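Local coordinates for kinesin-like protein Nod (Drosophila melanogaster, PDB 3DC4), which is a kinesin-family ATPase that binds microtubules and is required for distributive segregation of non-exchange chromosomes in meiosis, represented here by its ADP-bound catalytic core domain, at residues V45-W50 with A68-I73; G93-A98 with Q297-A302; Y110-T115 with M237-L242; G126-A131 with A222-H227; A310-H315 with S320-T325. One frame throughout, in Å; residues are numbered along the deposited sequence.

Contact 1 (V45-W50 with A68-I73); sequences VQFPPW and AFPATI
One face of the Phe47 ring is covered by Pro70 CB, which stands 4.0 Å from the centroid of Phe47 and 22° off the ring normal, a single CH-pi contact offset toward the rim. Two backbone oxygens approach obliquely, with Ala68 O 3.9 Å from Phe47 CE2 and Phe69 O 4.0 Å from Phe47 CZ. The contact belongs to the kinesin motor domain, where the small antiparallel sheet of strands 45-46, 55-58 and 61-64 meets strand 67-69 of the main sheet. The Pro70 and Phe47 side chains cross at about a right angle, so the flat aromatic surface receives a polarised C-H of the pyrrolidine ring. With CG anti to its own carbonyl carbon (chi1 -66°), Phe47 lays its CZ end over the backbone at Pro70, where strand 67-69 has just ended. Ala68 suits its place because its single methyl, pointed at Phe47, leaves room for the ring. Phe69 turns the other way, onto Ala27 and Met78. Proline also suits the start of the type I turn from Pro70 to Ile73, which is closed by a backbone bond from Ile73 N to Pro70 O of 3.0 Å. Glu30 of strand 23-30 touches both Phe47 and Pro70 and accepts a hydrogen bond from Ala71 N. The tightest approach between the segments is Phe47 CZ to Pro70 CA, 3.5 Å.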
# COMPACT_ATOMS: atom_id res chain seq x y z
N VAL A 45 9.67 13.85 16.22
CA VAL A 45 9.38 12.45 16.48
C VAL A 45 10.34 11.91 17.52
O VAL A 45 11.56 11.97 17.37
CB VAL A 45 9.52 11.61 15.19
CG1 VAL A 45 9.14 10.15 15.49
CG2 VAL A 45 8.63 12.17 14.09
N GLN A 46 9.79 11.38 18.60
CA GLN A 46 10.62 10.85 19.66
C GLN A 46 10.37 9.37 19.85
O GLN A 46 9.23 8.92 19.97
CB GLN A 46 10.32 11.57 20.97
CG GLN A 46 11.27 11.22 22.09
CD GLN A 46 10.67 11.50 23.45
OE1 GLN A 46 10.17 12.60 23.71
NE2 GLN A 46 10.72 10.50 24.33
N PHE A 47 11.46 8.60 19.85
CA PHE A 47 11.37 7.17 20.08
C PHE A 47 11.88 6.98 21.50
O PHE A 47 13.07 7.10 21.75
CB PHE A 47 12.23 6.40 19.07
CG PHE A 47 11.75 6.51 17.65
CD1 PHE A 47 12.08 7.61 16.87
CD2 PHE A 47 10.92 5.53 17.11
CE1 PHE A 47 11.60 7.73 15.56
CE2 PHE A 47 10.44 5.64 15.81
CZ PHE A 47 10.78 6.75 15.03
N PRO A 48 10.98 6.72 22.46
CA PRO A 48 11.32 6.52 23.87
C PRO A 48 12.50 5.57 24.09
O PRO A 48 12.59 4.53 23.45
CB PRO A 48 10.03 5.98 24.47
CG PRO A 48 8.98 6.61 23.62
CD PRO A 48 9.55 6.48 22.24
N PRO A 49 13.42 5.94 25.00
CA PRO A 49 14.59 5.11 25.31
C PRO A 49 14.18 3.69 25.69
O PRO A 49 14.87 2.72 25.38
CB PRO A 49 15.25 5.85 26.47
CG PRO A 49 14.89 7.28 26.20
CD PRO A 49 13.43 7.18 25.80
N TRP A 50 13.05 3.59 26.39
CA TRP A 50 12.52 2.29 26.80
C TRP A 50 11.17 2.13 26.13
O TRP A 50 10.22 2.84 26.44
CB TRP A 50 12.37 2.23 28.32
CG TRP A 50 11.79 0.94 28.83
CD1 TRP A 50 10.47 0.57 28.84
CD2 TRP A 50 12.52 -0.19 29.35
NE1 TRP A 50 10.33 -0.71 29.32
CE2 TRP A 50 11.57 -1.20 29.64
CE3 TRP A 50 13.88 -0.44 29.59
CZ2 TRP A 50 11.94 -2.44 30.17
CZ3 TRP A 50 14.24 -1.68 30.12
CH2 TRP A 50 13.27 -2.67 30.39
N ALA A 68 7.27 0.88 14.33
CA ALA A 68 7.65 2.29 14.37
C ALA A 68 9.10 2.32 13.88
O ALA A 68 10.02 1.94 14.60
CB ALA A 68 7.54 2.84 15.80
N PHE A 69 9.28 2.77 12.64
CA PHE A 69 10.59 2.82 11.99
C PHE A 69 11.22 4.21 11.98
O PHE A 69 10.68 5.14 11.39
CB PHE A 69 10.48 2.34 10.54
CG PHE A 69 9.87 0.98 10.38
CD1 PHE A 69 10.51 -0.15 10.89
CD2 PHE A 69 8.68 0.81 9.68
CE1 PHE A 69 9.97 -1.42 10.70
CE2 PHE A 69 8.13 -0.46 9.49
CZ PHE A 69 8.77 -1.58 10.00
N PRO A 70 12.39 4.36 12.63
CA PRO A 70 13.07 5.66 12.64
C PRO A 70 13.69 5.93 11.27
O PRO A 70 13.79 5.02 10.44
CB PRO A 70 14.11 5.50 13.75
CG PRO A 70 14.44 4.05 13.68
CD PRO A 70 13.08 3.40 13.52
N ALA A 71 14.12 7.17 11.04
CA ALA A 71 14.71 7.55 9.77
C ALA A 71 15.93 6.71 9.38
O ALA A 71 16.33 6.70 8.23
CB ALA A 71 15.09 9.02 9.79
N THR A 72 16.50 5.98 10.34
CA THR A 72 17.68 5.16 10.06
C THR A 72 17.38 3.77 9.49
O THR A 72 18.30 3.07 9.07
CB THR A 72 18.55 4.98 11.32
OG1 THR A 72 17.73 4.51 12.40
CG2 THR A 72 19.20 6.31 11.71
N ILE A 73 16.12 3.36 9.49
CA ILE A 73 15.75 2.04 8.98
C ILE A 73 15.93 1.97 7.46
O ILE A 73 15.45 2.84 6.73
CB ILE A 73 14.29 1.70 9.33
CG1 ILE A 73 14.11 1.68 10.85
CG2 ILE A 73 13.92 0.33 8.76
CD1 ILE A 73 14.88 0.57 11.56

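Contact 2 (G93-A98 with Q297-A302); sequences GFQCTA and QASLTA
Van der Waals contact joins the aliphatic stem of Gln95 to the loop after helix 291-295: Gln95 CB lies 3.7 Å from Ser299 CA, and Gln95 CG 3.6 Å from Ala298 O. The stem is bent at chi2 (-52°), which lets its methylenes cover the loop while its amide hydrogen-bonds to His234 O and, weakly, to Arg236 N. A second touch sets Thr97 OG1 3.7 Å from Ser299 CB; a serine is small enough to sit this near strand 96-101, a central strand of the kinesin motor sheet.

No direct hydrogen bond crosses between the two segments; the polar links are a water and Asn238. The water donates to Ser299 O at 2.9 Å and accepts from Thr97 OG1 at 2.7 Å. Asn238, on the adjacent strand 234-241, bonds through its ND2 to both Thr97 OG1 and Ser299 OG.

Within the loop, a backbone bond from Leu300 N to Gln297 O, 3.2 Å long, closes a turn. The chemistry implies a joint whose direct contacts are van der Waals only, carbon against carbon or oxygen, while the buried hydroxyls are satisfied by water and by Asn238.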
# COMPACT_ATOMS: atom_id res chain seq x y z
N GLY A 93 -2.90 -17.57 -1.69
CA GLY A 93 -4.18 -17.17 -2.26
C GLY A 93 -4.91 -16.03 -1.57
O GLY A 93 -6.01 -15.67 -1.99
N PHE A 94 -4.32 -15.44 -0.53
CA PHE A 94 -4.99 -14.34 0.15
C PHE A 94 -4.69 -13.00 -0.53
O PHE A 94 -3.58 -12.79 -1.03
CB PHE A 94 -4.57 -14.29 1.63
CG PHE A 94 -4.90 -15.55 2.40
CD1 PHE A 94 -4.00 -16.61 2.43
CD2 PHE A 94 -6.11 -15.67 3.07
CE1 PHE A 94 -4.30 -17.78 3.13
CE2 PHE A 94 -6.42 -16.84 3.77
CZ PHE A 94 -5.51 -17.90 3.80
N GLN A 95 -5.68 -12.12 -0.56
CA GLN A 95 -5.52 -10.80 -1.15
C GLN A 95 -4.73 -9.97 -0.14
O GLN A 95 -4.96 -10.08 1.07
CB GLN A 95 -6.89 -10.15 -1.41
CG GLN A 95 -7.88 -11.04 -2.16
CD GLN A 95 -7.33 -11.62 -3.44
OE1 GLN A 95 -6.59 -10.95 -4.18
NE2 GLN A 95 -7.68 -12.88 -3.71
N CYS A 96 -3.80 -9.16 -0.63
CA CYS A 96 -2.95 -8.34 0.23
C CYS A 96 -2.86 -6.90 -0.26
O CYS A 96 -2.75 -6.65 -1.46
CB CYS A 96 -1.53 -8.91 0.28
SG CYS A 96 -1.38 -10.60 0.92
N THR A 97 -2.87 -5.95 0.68
CA THR A 97 -2.77 -4.54 0.34
C THR A 97 -1.80 -3.83 1.28
O THR A 97 -1.89 -3.96 2.49
CB THR A 97 -4.15 -3.85 0.43
OG1 THR A 97 -5.06 -4.49 -0.48
CG2 THR A 97 -4.04 -2.38 0.09
N ALA A 98 -0.84 -3.12 0.70
CA ALA A 98 0.13 -2.36 1.49
C ALA A 98 -0.09 -0.94 0.99
O ALA A 98 0.09 -0.64 -0.19
CB ALA A 98 1.57 -2.83 1.20
N GLN A 297 -12.07 -3.25 -3.73
CA GLN A 297 -13.17 -4.02 -3.17
C GLN A 297 -12.88 -5.52 -3.07
O GLN A 297 -13.17 -6.14 -2.04
CB GLN A 297 -14.43 -3.82 -4.00
CG GLN A 297 -15.68 -4.36 -3.33
CD GLN A 297 -16.90 -4.15 -4.18
OE1 GLN A 297 -17.05 -3.11 -4.81
NE2 GLN A 297 -17.79 -5.14 -4.19
N ALA A 298 -12.32 -6.09 -4.13
CA ALA A 298 -12.00 -7.51 -4.14
C ALA A 298 -10.90 -7.86 -3.16
O ALA A 298 -10.76 -9.01 -2.76
CB ALA A 298 -11.60 -7.95 -5.55
N SER A 299 -10.10 -6.87 -2.77
CA SER A 299 -9.01 -7.12 -1.83
C SER A 299 -9.40 -6.81 -0.39
O SER A 299 -8.71 -7.23 0.54
CB SER A 299 -7.77 -6.33 -2.24
OG SER A 299 -7.29 -6.79 -3.49
N LEU A 300 -10.50 -6.08 -0.22
CA LEU A 300 -10.99 -5.72 1.10
C LEU A 300 -12.09 -6.70 1.51
O LEU A 300 -13.23 -6.31 1.76
CB LEU A 300 -11.53 -4.29 1.09
CG LEU A 300 -10.48 -3.20 0.85
CD1 LEU A 300 -11.13 -1.84 0.75
CD2 LEU A 300 -9.47 -3.24 2.00
N THR A 301 -11.73 -7.97 1.58
CA THR A 301 -12.66 -9.02 1.93
C THR A 301 -12.14 -9.89 3.06
O THR A 301 -11.03 -9.71 3.55
CB THR A 301 -12.94 -9.91 0.71
OG1 THR A 301 -11.70 -10.32 0.12
CG2 THR A 301 -13.75 -9.14 -0.33
N ALA A 302 -12.96 -10.85 3.48
CA ALA A 302 -12.59 -11.75 4.56
C ALA A 302 -11.26 -12.44 4.30
O ALA A 302 -10.95 -12.80 3.17
CB ALA A 302 -13.69 -12.79 4.78
O HOH W 1 -5.92 -6.62 0.91

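Contact 3 (Y110-T115 with M237-L242); sequences YSMGMT and MNIVDL. With ADP (adenosine-5'-diphosphate), chain C.
Met114 CG comes unusually near the carboxylate of Asp241, 3.2 Å from OD1, so that a methylene rather than a polar group meets this acidic oxygen. The side chains cross obliquely, and Met114 is bent at both chi2 and chi3, which carries its sulfur and methyl past the aspartate toward Ala222 and Val224 of strand 220-229. Asp241 extends toward Met114 and the P-loop helix with CG anti to its backbone nitrogen (chi1 -176°), and OD1 has its polar partner in Ser109 OG. The nearest atoms of the Asp241 side chain and the bound magnesium ion are about 4 Å apart.

Deeper in the core, Met112 lies over Ile239: its CB is 3.7 Å from Ile239 CG2. The bent chain then swings the methyl onto the strand backbone, with Met112 CE 3.6 Å from Val240 O. A flexible, unbranched methionine can follow the surface between a beta-branched neighbour and a carbonyl.

These contacts set the end of the P-loop helix 108-112 upon strand 234-241 of the kinesin nucleotide-binding core, a strand that probably leads into switch II, as its Asp-Leu-Ala-Gly sequence does in other kinesins. The helix stops in a Schellman motif, with Gly113 at positive phi as its C-prime residue, and the chain can then bring Met114 to the strand.

On the ligand side, Tyr110 N donates to ADP O1A at 2.8 Å, with an N-H...O angle of 162°. The phenol ring lays one face against the adenine, ADP C5 being 3.5 Å above its plane, while Tyr110 OH is hydrogen-bonded to His124 ND1.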
# COMPACT_ATOMS: atom_id res chain seq x y z
N TYR A 110 9.04 6.63 -2.30
CA TYR A 110 10.33 6.02 -2.04
C TYR A 110 10.15 4.66 -1.38
O TYR A 110 10.72 3.66 -1.83
CB TYR A 110 11.16 6.94 -1.13
CG TYR A 110 12.46 6.32 -0.65
CD1 TYR A 110 13.61 6.38 -1.43
CD2 TYR A 110 12.53 5.68 0.59
CE1 TYR A 110 14.80 5.81 -1.00
CE2 TYR A 110 13.72 5.10 1.03
CZ TYR A 110 14.85 5.17 0.23
OH TYR A 110 16.03 4.62 0.66
N SER A 111 9.33 4.61 -0.33
CA SER A 111 9.08 3.37 0.42
C SER A 111 8.39 2.28 -0.40
O SER A 111 8.76 1.11 -0.31
CB SER A 111 8.22 3.68 1.66
OG SER A 111 8.91 4.51 2.57
N MET A 112 7.40 2.66 -1.20
CA MET A 112 6.67 1.67 -1.97
C MET A 112 7.41 1.23 -3.23
O MET A 112 7.07 0.20 -3.81
CB MET A 112 5.29 2.22 -2.34
CG MET A 112 4.46 2.65 -1.13
SD MET A 112 4.53 1.45 0.22
CE MET A 112 2.95 0.61 -0.00
N GLY A 113 8.41 2.00 -3.64
CA GLY A 113 9.18 1.66 -4.83
C GLY A 113 8.46 1.94 -6.13
O GLY A 113 8.45 1.11 -7.04
N MET A 114 7.87 3.13 -6.22
CA MET A 114 7.12 3.54 -7.39
C MET A 114 7.97 4.03 -8.56
O MET A 114 7.49 4.16 -9.68
CB MET A 114 6.13 4.64 -7.00
CG MET A 114 5.06 4.18 -6.03
SD MET A 114 4.03 2.86 -6.73
CE MET A 114 3.18 3.75 -8.03
N THR A 115 9.25 4.29 -8.29
CA THR A 115 10.17 4.75 -9.32
C THR A 115 10.77 3.56 -10.05
O THR A 115 11.09 2.54 -9.44
CB THR A 115 11.31 5.59 -8.71
OG1 THR A 115 10.75 6.74 -8.06
CG2 THR A 115 12.28 6.06 -9.79
N MET A 237 -1.49 -8.36 -4.82
CA MET A 237 -0.67 -7.64 -3.86
C MET A 237 -0.78 -6.21 -4.35
O MET A 237 -0.13 -5.82 -5.31
CB MET A 237 0.80 -8.06 -3.88
CG MET A 237 1.66 -7.07 -3.07
SD MET A 237 3.08 -7.75 -2.23
CE MET A 237 2.31 -8.70 -0.89
N ASN A 238 -1.65 -5.45 -3.69
CA ASN A 238 -1.88 -4.06 -4.04
C ASN A 238 -0.89 -3.16 -3.32
O ASN A 238 -0.88 -3.09 -2.09
CB ASN A 238 -3.29 -3.64 -3.63
CG ASN A 238 -4.36 -4.53 -4.24
OD1 ASN A 238 -4.49 -4.62 -5.46
ND2 ASN A 238 -5.11 -5.21 -3.38
N ILE A 239 -0.08 -2.45 -4.09
CA ILE A 239 0.88 -1.52 -3.55
C ILE A 239 0.27 -0.16 -3.82
O ILE A 239 0.23 0.31 -4.97
CB ILE A 239 2.25 -1.64 -4.24
CG1 ILE A 239 2.80 -3.06 -4.03
CG2 ILE A 239 3.23 -0.62 -3.66
CD1 ILE A 239 2.92 -3.46 -2.56
N VAL A 240 -0.23 0.47 -2.76
CA VAL A 240 -0.88 1.76 -2.89
C VAL A 240 -0.04 2.94 -2.39
O VAL A 240 0.48 2.92 -1.28
CB VAL A 240 -2.21 1.75 -2.13
CG1 VAL A 240 -3.01 2.99 -2.46
CG2 VAL A 240 -2.98 0.49 -2.48
N ASP A 241 0.06 3.95 -3.24
CA ASP A 241 0.83 5.15 -2.94
C ASP A 241 -0.16 6.31 -3.07
O ASP A 241 -0.42 6.79 -4.18
CB ASP A 241 1.96 5.27 -3.97
CG ASP A 241 2.89 6.43 -3.71
OD1 ASP A 241 3.73 6.69 -4.59
OD2 ASP A 241 2.81 7.07 -2.65
N LEU A 242 -0.73 6.74 -1.95
CA LEU A 242 -1.71 7.82 -1.97
C LEU A 242 -1.08 9.19 -2.14
O LEU A 242 0.09 9.39 -1.84
CB LEU A 242 -2.56 7.77 -0.70
CG LEU A 242 -3.33 6.46 -0.52
CD1 LEU A 242 -4.19 6.57 0.72
CD2 LEU A 242 -4.20 6.19 -1.76
PB ADP C . 6.41 11.38 -1.17
O1B ADP C . 5.72 10.98 0.07
O2B ADP C . 6.18 10.26 -2.25
O3B ADP C . 5.74 12.85 -1.63
PA ADP C . 9.01 10.72 -1.78
O1A ADP C . 8.72 9.31 -1.60
O2A ADP C . 8.83 11.15 -3.29
O3A ADP C . 7.99 11.58 -0.82
O5' ADP C . 10.49 11.02 -1.24
C5' ADP C . 10.80 12.41 -1.45
C4' ADP C . 12.33 12.55 -1.54
O4' ADP C . 12.96 12.12 -0.32
C3' ADP C . 12.90 11.64 -2.70
O3' ADP C . 14.20 12.06 -3.10
C2' ADP C . 13.24 10.36 -1.82
O2' ADP C . 14.27 9.58 -2.44
C1' ADP C . 13.80 10.97 -0.51
N9 ADP C . 13.62 10.04 0.61
C8 ADP C . 12.45 9.83 1.30
N7 ADP C . 12.60 8.84 2.15
C5 ADP C . 13.92 8.50 2.20
C6 ADP C . 14.69 7.53 2.88
N6 ADP C . 14.12 6.79 3.91
N1 ADP C . 15.99 7.36 2.55
C2 ADP C . 16.58 8.16 1.65
N3 ADP C . 15.90 9.07 0.96
C4 ADP C . 14.58 9.24 1.16

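Contact 4 (G126-A131 with A222-H227); sequences GILPRA and AIVTIH
Leu128 is a bump that fits into the hollow between Val224 and Ile226, the two residues of strand 220-229 whose side chains point at the helix. One prong of its forked end, Leu128 CD1, rests 3.7 Å from Val224 CG1, and it meets Val224 CB equally closely. The other prong, Leu128 CD2, lies 3.9 Å from Ile226 CD1 and also touches Val224 CG1, so the fork bears on both residues. Leucine suits the spot because two methyls on a short stalk can engage two neighbours at once.

From the strand side, Ile226 extends the opposite way, sliding past Leu128 antiparallel to it. Its outstretched chain (chi2 -180°) carries CD1 to the helix backbone, 4.2 Å from Leu128 O. There it also meets the low surface made by Ala131, whose CB is 4.5 Å from Ile226 CD1. Alanine, with only a methyl, leaves the space that the longer isoleucine takes up. Beta-branched Val224 and Ile226 are well suited to an extended strand and give it a broad apolar face.

Ile239 and Met237 of the adjacent strand 234-241 prolong that face, meeting Leu128 and Ala131 respectively. Gly126 holds the N-cap position, and helix 127-131 then runs almost parallel to strand 222-227, at 4°, with their axes 10.3 Å apart. This is helix-on-sheet packing of the alpha/beta kind, as expected of one layer of the kinesin motor domain.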
# COMPACT_ATOMS: atom_id res chain seq x y z
N GLY A 126 12.61 0.03 -3.45
CA GLY A 126 11.46 -0.04 -2.57
C GLY A 126 10.71 -1.36 -2.47
O GLY A 126 11.18 -2.41 -2.92
N ILE A 127 9.52 -1.29 -1.89
CA ILE A 127 8.69 -2.47 -1.69
C ILE A 127 8.30 -3.23 -2.94
O ILE A 127 8.42 -4.45 -2.96
CB ILE A 127 7.42 -2.11 -0.90
CG1 ILE A 127 7.82 -1.79 0.55
CG2 ILE A 127 6.42 -3.26 -0.94
CD1 ILE A 127 6.69 -1.25 1.41
N LEU A 128 7.85 -2.54 -3.98
CA LEU A 128 7.44 -3.22 -5.21
C LEU A 128 8.49 -4.15 -5.80
O LEU A 128 8.24 -5.34 -5.96
CB LEU A 128 7.02 -2.19 -6.28
CG LEU A 128 5.53 -1.93 -6.47
CD1 LEU A 128 5.33 -0.80 -7.49
CD2 LEU A 128 4.84 -3.20 -6.96
N PRO A 129 9.68 -3.62 -6.12
CA PRO A 129 10.70 -4.50 -6.70
C PRO A 129 11.16 -5.63 -5.77
O PRO A 129 11.47 -6.72 -6.24
CB PRO A 129 11.83 -3.53 -7.06
CG PRO A 129 11.69 -2.46 -6.02
CD PRO A 129 10.20 -2.25 -5.95
N ARG A 130 11.18 -5.38 -4.47
CA ARG A 130 11.61 -6.41 -3.53
C ARG A 130 10.56 -7.51 -3.43
O ARG A 130 10.90 -8.70 -3.39
CB ARG A 130 11.86 -5.81 -2.15
CG ARG A 130 12.98 -4.78 -2.14
CD ARG A 130 13.23 -4.21 -0.75
NE ARG A 130 14.24 -3.17 -0.83
CZ ARG A 130 15.55 -3.39 -0.78
NH1 ARG A 130 16.01 -4.63 -0.64
NH2 ARG A 130 16.41 -2.39 -0.92
N ALA A 131 9.30 -7.12 -3.39
CA ALA A 131 8.21 -8.08 -3.30
C ALA A 131 8.19 -8.97 -4.54
O ALA A 131 8.11 -10.19 -4.44
CB ALA A 131 6.89 -7.37 -3.17
N ALA A 222 -1.80 6.36 -6.63
CA ALA A 222 -1.33 5.30 -7.51
C ALA A 222 -1.52 3.94 -6.86
O ALA A 222 -1.30 3.77 -5.66
CB ALA A 222 0.13 5.51 -7.86
N ILE A 223 -1.93 2.98 -7.68
CA ILE A 223 -2.15 1.62 -7.21
C ILE A 223 -1.53 0.64 -8.18
O ILE A 223 -2.07 0.39 -9.27
CB ILE A 223 -3.66 1.32 -7.09
CG1 ILE A 223 -4.30 2.32 -6.12
CG2 ILE A 223 -3.87 -0.11 -6.61
CD1 ILE A 223 -5.81 2.43 -6.22
N VAL A 224 -0.37 0.10 -7.83
CA VAL A 224 0.29 -0.88 -8.67
C VAL A 224 0.01 -2.21 -8.01
O VAL A 224 0.30 -2.42 -6.83
CB VAL A 224 1.81 -0.64 -8.76
CG1 VAL A 224 2.46 -1.74 -9.57
CG2 VAL A 224 2.08 0.71 -9.40
N THR A 225 -0.59 -3.11 -8.77
CA THR A 225 -0.94 -4.42 -8.24
C THR A 225 -0.21 -5.55 -8.92
O THR A 225 -0.19 -5.65 -10.15
CB THR A 225 -2.45 -4.66 -8.37
OG1 THR A 225 -3.15 -3.72 -7.56
CG2 THR A 225 -2.81 -6.07 -7.92
N ILE A 226 0.40 -6.40 -8.09
CA ILE A 226 1.08 -7.58 -8.57
C ILE A 226 0.03 -8.67 -8.47
O ILE A 226 -0.46 -8.97 -7.38
CB ILE A 226 2.29 -7.93 -7.68
CG1 ILE A 226 3.38 -6.87 -7.86
CG2 ILE A 226 2.81 -9.32 -8.03
CD1 ILE A 226 4.63 -7.12 -7.03
N HIS A 227 -0.34 -9.24 -9.62
CA HIS A 227 -1.34 -10.29 -9.68
C HIS A 227 -0.70 -11.66 -9.82
O HIS A 227 0.20 -11.86 -10.64
CB HIS A 227 -2.26 -10.08 -10.89
CG HIS A 227 -3.00 -8.78 -10.88
ND1 HIS A 227 -4.32 -8.67 -10.48
CD2 HIS A 227 -2.62 -7.53 -11.23
CE1 HIS A 227 -4.72 -7.42 -10.59
NE2 HIS A 227 -3.70 -6.70 -11.05

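Contact 5 (A310-H315 with S320-T325); sequences ACISPH and SETLST
Thr325 CG2 sits between two aliphatic groups of strand 305-312, 3.7 Å from Ala310 CB and 3.9 Å from Ile312 CG2. One turn earlier on the helix, Thr322 CG2 lies 3.9 Å from Ile312 CB, its side chain crossing the isoleucine at about a right angle. Both threonines hold the methyl anti to the backbone nitrogen, which turns carbon to the strand and OG1 toward waters. Ile312 places CG1 between its own backbone N and carbonyl carbon (chi1 60°), and so CG2 rather than the longer branch meets the threonines.

Waters form the next shell. One donates to Cys311 O and lies 2.7 Å from Thr325 OG1; another accepts from Ser313 N and donates to Thr322 OG1 at 2.8 Å. A third accepts from Thr322 OG1, which also has a weak bond to Asp318 O, and donates to both Ser313 O and His315 O. Threonine thus offers methyls to apolar groups and hydroxyls to a hydrated backbone.

Strand 310-312 and helix 320-325 run nearly antiparallel, at 164°. Helix 319-335 lies on strand 305-312 of the kinesin motor domain's main sheet, and Thr322 and Leu323 also touch Val58 in the small sheet. In the connection, Ser313 forms an ST turn, its OG accepting from His315 N at 3.2 Å and also bonding to Asp318 OD2. Farther out, Cys311 O receives a weak bond from Thr106 OG1 of the ATP-binding loop.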
# COMPACT_ATOMS: atom_id res chain seq x y z
N ALA A 310 2.29 4.71 7.51
CA ALA A 310 2.17 6.15 7.73
C ALA A 310 3.56 6.74 7.62
O ALA A 310 4.46 6.36 8.36
CB ALA A 310 1.63 6.43 9.13
N CYS A 311 3.74 7.65 6.68
CA CYS A 311 5.03 8.29 6.51
C CYS A 311 4.88 9.68 7.12
O CYS A 311 3.92 10.38 6.81
CB CYS A 311 5.37 8.41 5.03
SG CYS A 311 5.68 6.76 4.21
N ILE A 312 5.83 10.06 7.98
CA ILE A 312 5.78 11.35 8.66
C ILE A 312 7.07 12.14 8.61
O ILE A 312 8.17 11.58 8.58
CB ILE A 312 5.42 11.18 10.14
CG1 ILE A 312 6.47 10.30 10.83
CG2 ILE A 312 4.03 10.56 10.27
CD1 ILE A 312 6.25 10.12 12.33
N SER A 313 6.92 13.45 8.60
CA SER A 313 8.04 14.37 8.59
C SER A 313 8.55 14.56 10.01
O SER A 313 7.77 14.56 10.97
CB SER A 313 7.58 15.72 8.03
OG SER A 313 8.63 16.66 8.12
N PRO A 314 9.87 14.67 10.18
CA PRO A 314 10.45 14.87 11.51
C PRO A 314 10.58 16.36 11.80
O PRO A 314 11.05 16.76 12.87
CB PRO A 314 11.81 14.21 11.38
CG PRO A 314 12.18 14.57 9.97
CD PRO A 314 10.91 14.26 9.22
N HIS A 315 10.16 17.17 10.83
CA HIS A 315 10.25 18.63 10.93
C HIS A 315 9.14 19.29 11.73
O HIS A 315 7.96 18.98 11.55
CB HIS A 315 10.28 19.24 9.53
CG HIS A 315 11.25 18.58 8.60
ND1 HIS A 315 12.59 18.42 8.90
CD2 HIS A 315 11.08 18.04 7.37
CE1 HIS A 315 13.19 17.82 7.89
NE2 HIS A 315 12.30 17.57 6.95
N SER A 320 1.59 19.62 12.45
CA SER A 320 0.16 19.46 12.26
C SER A 320 -0.19 18.32 11.30
O SER A 320 -1.10 17.54 11.56
CB SER A 320 -0.43 20.78 11.75
OG SER A 320 -1.84 20.74 11.76
N GLU A 321 0.53 18.24 10.20
CA GLU A 321 0.29 17.18 9.22
C GLU A 321 0.69 15.84 9.82
O GLU A 321 0.02 14.83 9.64
CB GLU A 321 1.08 17.46 7.94
CG GLU A 321 0.63 18.71 7.19
CD GLU A 321 -0.86 18.72 6.92
OE1 GLU A 321 -1.47 17.63 6.86
OE2 GLU A 321 -1.44 19.83 6.77
N THR A 322 1.80 15.85 10.54
CA THR A 322 2.28 14.63 11.18
C THR A 322 1.25 14.12 12.18
O THR A 322 0.91 12.94 12.18
CB THR A 322 3.63 14.90 11.87
OG1 THR A 322 4.63 15.08 10.86
CG2 THR A 322 4.04 13.74 12.77
N LEU A 323 0.74 15.01 13.03
CA LEU A 323 -0.27 14.61 14.02
C LEU A 323 -1.51 14.03 13.35
O LEU A 323 -2.09 13.05 13.83
CB LEU A 323 -0.68 15.82 14.88
CG LEU A 323 0.40 16.22 15.89
CD1 LEU A 323 -0.00 17.50 16.63
CD2 LEU A 323 0.60 15.08 16.89
N SER A 324 -1.93 14.64 12.24
CA SER A 324 -3.11 14.16 11.52
C SER A 324 -2.90 12.74 11.03
O SER A 324 -3.78 11.88 11.15
CB SER A 324 -3.41 15.10 10.35
OG SER A 324 -3.78 16.39 10.81
N THR A 325 -1.72 12.51 10.49
CA THR A 325 -1.35 11.20 9.96
C THR A 325 -1.30 10.15 11.07
O THR A 325 -1.81 9.04 10.90
CB THR A 325 0.01 11.30 9.25
OG1 THR A 325 -0.11 12.11 8.07
CG2 THR A 325 0.50 9.94 8.84
O HOH W 2 2.46 12.59 7.25
O HOH W 3 4.11 14.71 8.11
O HOH W 4 6.47 16.82 11.86

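How the contacts relate
All five contacts reach the main mixed sheet of the kinesin motor domain. Contacts 3 and 4 are closest, with centres 6 Å apart: helices 108-112 and 127-141 follow each other in the chain and pack on neighbouring strands 234-241 and 220-229. Along the sequence contact 4 falls between the segments of contact 3, which in turn falls between those of contact 2; contact 1 precedes all three and contact 5 follows them. Contact 2 lies on strand 96-101, the neighbour of strand 234-241 in contact 3. Contacts 1 and 5 meet where Val45 touches Ile312, their centres 30 Å and 27 Å from that of contact 2. Contact 3 holds the nucleotide side of the core, and contact 5 comes near it through Cys311, beside Thr106.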